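Local structure of glycoside hydrolase family 5 (Aspergillus oryzae, 6LA0) at residues T70-T73 with E74-D78; W353-E356 with Y357-H361. The protein is a secreted family 5 glycoside hydrolase, a rutinosidase that probably releases rutinose from flavonoid glycosides such as rutin. One frame throughout, in Å; residues are numbered along the deposited sequence.

Interaction 1 of 2, residues T70-T73 with E74-D78; sequences TYIT and ERDID
Thr73 and Asp76 form the N-terminal cap of helix 74-81, at the end of the short loop that follows helix 60-70. Thr73 is the N-cap and Asp76 the third residue of the first turn. The Asp76 side chain folds back toward the loop, and its OD2 accepts the backbone N-H of Thr73. This bond is nearly straight: Thr73 N to Asp76 OD2 is 2.9 Å, with an angle of 163° at the hydrogen. The N-H meets the anti side of the oxygen, somewhat out of the carboxylate plane. Asp76 CG lies anti to its own carbonyl carbon (chi1 -58°), which swings the carboxylate back over the start of the helix. Thr73 OG1 adds a weak bond to the same oxygen, at 3.4 Å from Asp76 OD2. The Thr73 torsion (chi1 62°) sets this hydroxyl between its backbone N and carbonyl carbon, so that it reaches the oxygen already held by the N-H.

A side chain at this third position that accepts the N-cap N-H is one half of a capping box. The carboxylate also sits beside Ile72, with Asp76 OD2 3.4 Å from Ile72 CA. Its other oxygen, OD1, forms a salt bridge with Lys336, which ties the cap to a loop after strand 329-332. The helix proper starts with Ile77 N donating to Thr73 O at 3.3 Å.

Further along, Arg75 curls back and grips Asp78 side-on. NE and NH2 of Arg75 both donate to Asp78 OD2, and the NH2 to OD2 distance is 2.8 Å. The oxygen lies tilted out of the guanidinium plane. Asp78 OD1 is hydrogen-bonded to the hydroxyls of Tyr120 and Tyr125, both in the C-terminal half of helix 110-125.

Interaction 2 of 2, residues W353-E356 with Y357-H361; sequences WNFE and YFIDH
Phe355 and Phe358 pack in the first turn of helix 355-360, with Ile359 beside them. The rings form an offset edge-to-face pair, with planes at 76° and centroids 5.7 Å apart. Phe358 presents its edge to the face of Phe355, and Phe358 CD2 comes within 3.6 Å of Phe355 CD1. The Phe355 side chain runs anti to its backbone N (chi1 -162°), which places CE2 of its ring 3.9 Å from Ile359 CG1. Tyr332 meets both rings, and Ile364 touches them too. One face of the Phe358 ring also carries Asn354 O, 3.9 Å above its plane. The two rings are buried and tightly packed. Ile359 N donates to Phe355 O at 3.2 Å, and Asp360 N donates to Glu356 O at 2.9 Å.

The other side is looser and polar, with Asp360 exposed to solvent. The extended Glu356 chain passes Asp360 with its CG, 3.5 Å from Asp360 OD2. The carboxylates themselves stand further apart, with Glu356 OE2 4.2 Å from Asp360 OD2. Lys79 makes salt bridges with both residues. Its positive charge probably offsets their mutual repulsion and lets both remain ionised.

In the fold
Interactions 1 and 2 lie on the same side of a TIM-barrel glycoside hydrolase, with centres about 14 Å apart. They do not touch, and their nearest atoms are about 5 Å from each other. Helix 74-81 joins them. Residues 70-78 are the loop leading into it and its first turn, while its Lys79 and Leu80 receive Ile359 of helix 355-360, and Lys79 also binds acids of interaction 2. Lys336 is a second shared neighbour, bridged to Asp76 and touched by Glu356. Both contacts are partly buried, but their chemistry differs. Interaction 1 is mainly polar capping, with Ile72 and Ile77 facing inward. Interaction 2 has an aromatic core and a charged outer side.

Interaction 1 of 2, residues T70-T73 with E74-D78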
loop_
_atom_site.group_PDB
_atom_site.type_symbol
_atom_site.label_atom_id
_atom_site.label_comp_id
_atom_site.label_asym_id
_atom_site.label_seq_id
_atom_site.Cartn_x
_atom_site.Cartn_y
_atom_site.Cartn_z
ATOM N N THR A 70 -16.354 -8.523 6.885
ATOM C CA THR A 70 -17.207 -8.623 5.701
ATOM C C THR A 70 -16.632 -7.986 4.440
ATOM O O THR A 70 -16.964 -8.443 3.341
ATOM C CB THR A 70 -18.595 -8.001 5.966
ATOM O OG1 THR A 70 -18.465 -6.642 6.410
ATOM C CG2 THR A 70 -19.362 -8.811 7.002
ATOM N N TYR A 71 -15.792 -6.952 4.551
ATOM C CA TYR A 71 -15.401 -6.212 3.351
ATOM C C TYR A 71 -14.500 -7.040 2.443
ATOM O O TYR A 71 -14.612 -6.964 1.210
ATOM C CB TYR A 71 -14.716 -4.902 3.724
ATOM C CG TYR A 71 -14.477 -4.031 2.517
ATOM C CD1 TYR A 71 -15.542 -3.438 1.854
ATOM C CD2 TYR A 71 -13.195 -3.815 2.027
ATOM C CE1 TYR A 71 -15.337 -2.641 0.736
ATOM C CE2 TYR A 71 -12.976 -3.016 0.907
ATOM C CZ TYR A 71 -14.052 -2.433 0.270
ATOM O OH TYR A 71 -13.872 -1.637 -0.843
ATOM N N ILE A 72 -13.594 -7.824 3.028
ATOM C CA ILE A 72 -12.739 -8.746 2.283
ATOM C C ILE A 72 -12.899 -10.125 2.907
ATOM O O ILE A 72 -12.638 -10.304 4.106
ATOM C CB ILE A 72 -11.254 -8.329 2.294
ATOM C CG1 ILE A 72 -11.034 -7.019 1.528
ATOM C CG2 ILE A 72 -10.377 -9.448 1.730
ATOM C CD1 ILE A 72 -11.264 -7.111 0.017
ATOM N N THR A 73 -13.311 -11.098 2.097
ATOM C CA THR A 73 -13.519 -12.466 2.544
ATOM C C THR A 73 -12.771 -13.425 1.626
ATOM O O THR A 73 -12.235 -13.039 0.580
ATOM C CB THR A 73 -15.010 -12.832 2.565
ATOM O OG1 THR A 73 -15.536 -12.741 1.232
ATOM C CG2 THR A 73 -15.782 -11.894 3.489
ATOM N N GLU A 74 -12.769 -14.702 2.020
ATOM C CA GLU A 74 -12.087 -15.715 1.219
ATOM C C GLU A 74 -12.688 -15.840 -0.180
ATOM O O GLU A 74 -11.982 -16.243 -1.111
ATOM C CB GLU A 74 -12.097 -17.053 1.959
ATOM C CG GLU A 74 -11.479 -16.944 3.357
ATOM C CD GLU A 74 -11.400 -18.263 4.100
ATOM O OE1 GLU A 74 -12.000 -19.256 3.639
ATOM O OE2 GLU A 74 -10.740 -18.303 5.160
ATOM N N ARG A 75 -13.967 -15.482 -0.365
ATOM C CA ARG A 75 -14.536 -15.499 -1.714
ATOM C C ARG A 75 -13.856 -14.472 -2.611
ATOM O O ARG A 75 -13.634 -14.723 -3.805
ATOM C CB ARG A 75 -16.052 -15.250 -1.678
ATOM C CG ARG A 75 -16.854 -16.208 -0.800
ATOM C CD ARG A 75 -17.051 -17.598 -1.445
ATOM N NE ARG A 75 -15.872 -18.470 -1.337
ATOM C CZ ARG A 75 -15.333 -18.919 -0.201
ATOM N NH1 ARG A 75 -15.854 -18.609 0.989
ATOM N NH2 ARG A 75 -14.262 -19.698 -0.255
ATOM N N ASP A 76 -13.534 -13.300 -2.063
ATOM C CA ASP A 76 -12.748 -12.332 -2.826
ATOM C C ASP A 76 -11.375 -12.892 -3.192
ATOM O O ASP A 76 -10.849 -12.612 -4.282
ATOM C CB ASP A 76 -12.611 -11.028 -2.038
ATOM C CG ASP A 76 -13.957 -10.418 -1.684
ATOM O OD1 ASP A 76 -14.783 -10.259 -2.604
ATOM O OD2 ASP A 76 -14.191 -10.091 -0.497
ATOM N N ILE A 77 -10.774 -13.681 -2.297
ATOM C CA ILE A 77 -9.476 -14.272 -2.609
ATOM C C ILE A 77 -9.615 -15.288 -3.737
ATOM O O ILE A 77 -8.787 -15.337 -4.655
ATOM C CB ILE A 77 -8.836 -14.897 -1.349
ATOM C CG1 ILE A 77 -8.751 -13.876 -0.213
ATOM C CG2 ILE A 77 -7.459 -15.461 -1.694
ATOM C CD1 ILE A 77 -7.910 -12.655 -0.520
ATOM N N ASP A 78 -10.670 -16.111 -3.693
ATOM C CA ASP A 78 -10.928 -17.038 -4.792
ATOM C C ASP A 78 -11.009 -16.314 -6.130
ATOM O O ASP A 78 -10.439 -16.767 -7.131
ATOM C CB ASP A 78 -12.229 -17.798 -4.559
ATOM C CG ASP A 78 -12.223 -18.632 -3.299
ATOM O OD1 ASP A 78 -11.139 -19.015 -2.802
ATOM O OD2 ASP A 78 -13.332 -18.929 -2.825
#

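Interaction 2 of 2, residues W353-E356 with Y357-H361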
loop_
_atom_site.group_PDB
_atom_site.type_symbol
_atom_site.label_atom_id
_atom_site.label_comp_id
_atom_site.label_asym_id
_atom_site.label_seq_id
_atom_site.Cartn_x
_atom_site.Cartn_y
_atom_site.Cartn_z
ATOM N N TRP A 353 -11.016 2.377 -10.626
ATOM C CA TRP A 353 -10.204 1.947 -9.493
ATOM C C TRP A 353 -10.618 0.590 -8.946
ATOM O O TRP A 353 -10.079 0.154 -7.918
ATOM C CB TRP A 353 -10.280 2.974 -8.367
ATOM C CG TRP A 353 -9.699 4.307 -8.665
ATOM C CD1 TRP A 353 -10.243 5.283 -9.429
ATOM C CD2 TRP A 353 -8.468 4.836 -8.146
ATOM N NE1 TRP A 353 -9.425 6.391 -9.440
ATOM C CE2 TRP A 353 -8.325 6.138 -8.659
ATOM C CE3 TRP A 353 -7.473 4.331 -7.299
ATOM C CZ2 TRP A 353 -7.230 6.948 -8.353
ATOM C CZ3 TRP A 353 -6.384 5.138 -6.994
ATOM C CH2 TRP A 353 -6.272 6.429 -7.522
ATOM N N ASN A 354 -11.557 -0.079 -9.598
ATOM C CA ASN A 354 -12.177 -1.296 -9.087
ATOM C C ASN A 354 -11.582 -2.452 -9.879
ATOM O O ASN A 354 -11.969 -2.696 -11.022
ATOM C CB ASN A 354 -13.696 -1.186 -9.228
ATOM C CG ASN A 354 -14.441 -2.390 -8.685
ATOM O OD1 ASN A 354 -13.978 -3.059 -7.760
ATOM N ND2 ASN A 354 -15.612 -2.668 -9.261
ATOM N N PHE A 355 -10.606 -3.149 -9.288
ATOM C CA PHE A 355 -9.966 -4.247 -10.007
ATOM C C PHE A 355 -10.932 -5.402 -10.252
ATOM O O PHE A 355 -10.758 -6.154 -11.217
ATOM C CB PHE A 355 -8.719 -4.728 -9.247
ATOM C CG PHE A 355 -7.775 -5.530 -10.090
ATOM C CD1 PHE A 355 -6.908 -4.906 -10.966
ATOM C CD2 PHE A 355 -7.779 -6.915 -10.032
ATOM C CE1 PHE A 355 -6.040 -5.649 -11.757
ATOM C CE2 PHE A 355 -6.917 -7.664 -10.814
ATOM C CZ PHE A 355 -6.043 -7.031 -11.675
ATOM N N GLU A 356 -11.956 -5.559 -9.403
ATOM C CA GLU A 356 -12.896 -6.668 -9.571
ATOM C C GLU A 356 -13.636 -6.587 -10.905
ATOM O O GLU A 356 -13.976 -7.617 -11.500
ATOM C CB GLU A 356 -13.901 -6.690 -8.417
ATOM C CG GLU A 356 -14.959 -7.779 -8.550
ATOM C CD GLU A 356 -15.868 -7.869 -7.336
ATOM O OE1 GLU A 356 -16.267 -6.812 -6.785
ATOM O OE2 GLU A 356 -16.183 -9.008 -6.938
ATOM N N TYR A 357 -13.933 -5.372 -11.364
ATOM C CA TYR A 357 -14.625 -5.219 -12.640
ATOM C C TYR A 357 -13.765 -5.720 -13.798
ATOM O O TYR A 357 -14.275 -6.377 -14.716
ATOM C CB TYR A 357 -15.023 -3.758 -12.831
ATOM C CG TYR A 357 -15.769 -3.499 -14.122
ATOM C CD1 TYR A 357 -15.082 -3.265 -15.308
ATOM C CD2 TYR A 357 -17.157 -3.492 -14.156
ATOM C CE1 TYR A 357 -15.749 -3.038 -16.486
ATOM C CE2 TYR A 357 -17.839 -3.251 -15.353
ATOM C CZ TYR A 357 -17.126 -3.030 -16.505
ATOM O OH TYR A 357 -17.793 -2.788 -17.700
ATOM N N PHE A 358 -12.457 -5.427 -13.768
ATOM C CA PHE A 358 -11.559 -5.939 -14.804
ATOM C C PHE A 358 -11.588 -7.464 -14.841
ATOM O O PHE A 358 -11.605 -8.072 -15.919
ATOM C CB PHE A 358 -10.117 -5.482 -14.566
ATOM C CG PHE A 358 -9.940 -4.002 -14.400
ATOM C CD1 PHE A 358 -10.840 -3.101 -14.937
ATOM C CD2 PHE A 358 -8.834 -3.510 -13.705
ATOM C CE1 PHE A 358 -10.653 -1.731 -14.792
ATOM C CE2 PHE A 358 -8.643 -2.149 -13.540
ATOM C CZ PHE A 358 -9.557 -1.256 -14.083
ATOM N N ILE A 359 -11.579 -8.099 -13.663
ATOM C CA ILE A 359 -11.654 -9.556 -13.588
ATOM C C ILE A 359 -12.983 -10.045 -14.145
ATOM O O ILE A 359 -13.034 -11.009 -14.920
ATOM C CB ILE A 359 -11.479 -10.025 -12.131
ATOM C CG1 ILE A 359 -10.020 -9.892 -11.655
ATOM C CG2 ILE A 359 -11.984 -11.465 -11.965
ATOM C CD1 ILE A 359 -9.858 -10.331 -10.204
ATOM N N ASP A 360 -14.086 -9.422 -13.708
ATOM C CA ASP A 360 -15.419 -9.912 -14.057
ATOM C C ASP A 360 -15.732 -9.756 -15.543
ATOM O O ASP A 360 -16.561 -10.499 -16.072
ATOM C CB ASP A 360 -16.488 -9.181 -13.241
ATOM C CG ASP A 360 -16.578 -9.662 -11.806
ATOM O OD1 ASP A 360 -16.043 -10.750 -11.480
ATOM O OD2 ASP A 360 -17.196 -8.938 -10.999
ATOM N N HIS A 361 -15.081 -8.831 -16.238
ATOM C CA HIS A 361 -15.366 -8.618 -17.649
ATOM C C HIS A 361 -14.240 -9.116 -18.546
ATOM O O HIS A 361 -14.154 -8.720 -19.710
ATOM C CB HIS A 361 -15.701 -7.144 -17.879
ATOM C CG HIS A 361 -16.966 -6.731 -17.187
ATOM N ND1 HIS A 361 -18.153 -6.516 -17.856
ATOM C CD2 HIS A 361 -17.246 -6.576 -15.871
ATOM C CE1 HIS A 361 -19.099 -6.210 -16.986
ATOM N NE2 HIS A 361 -18.574 -6.237 -15.773
#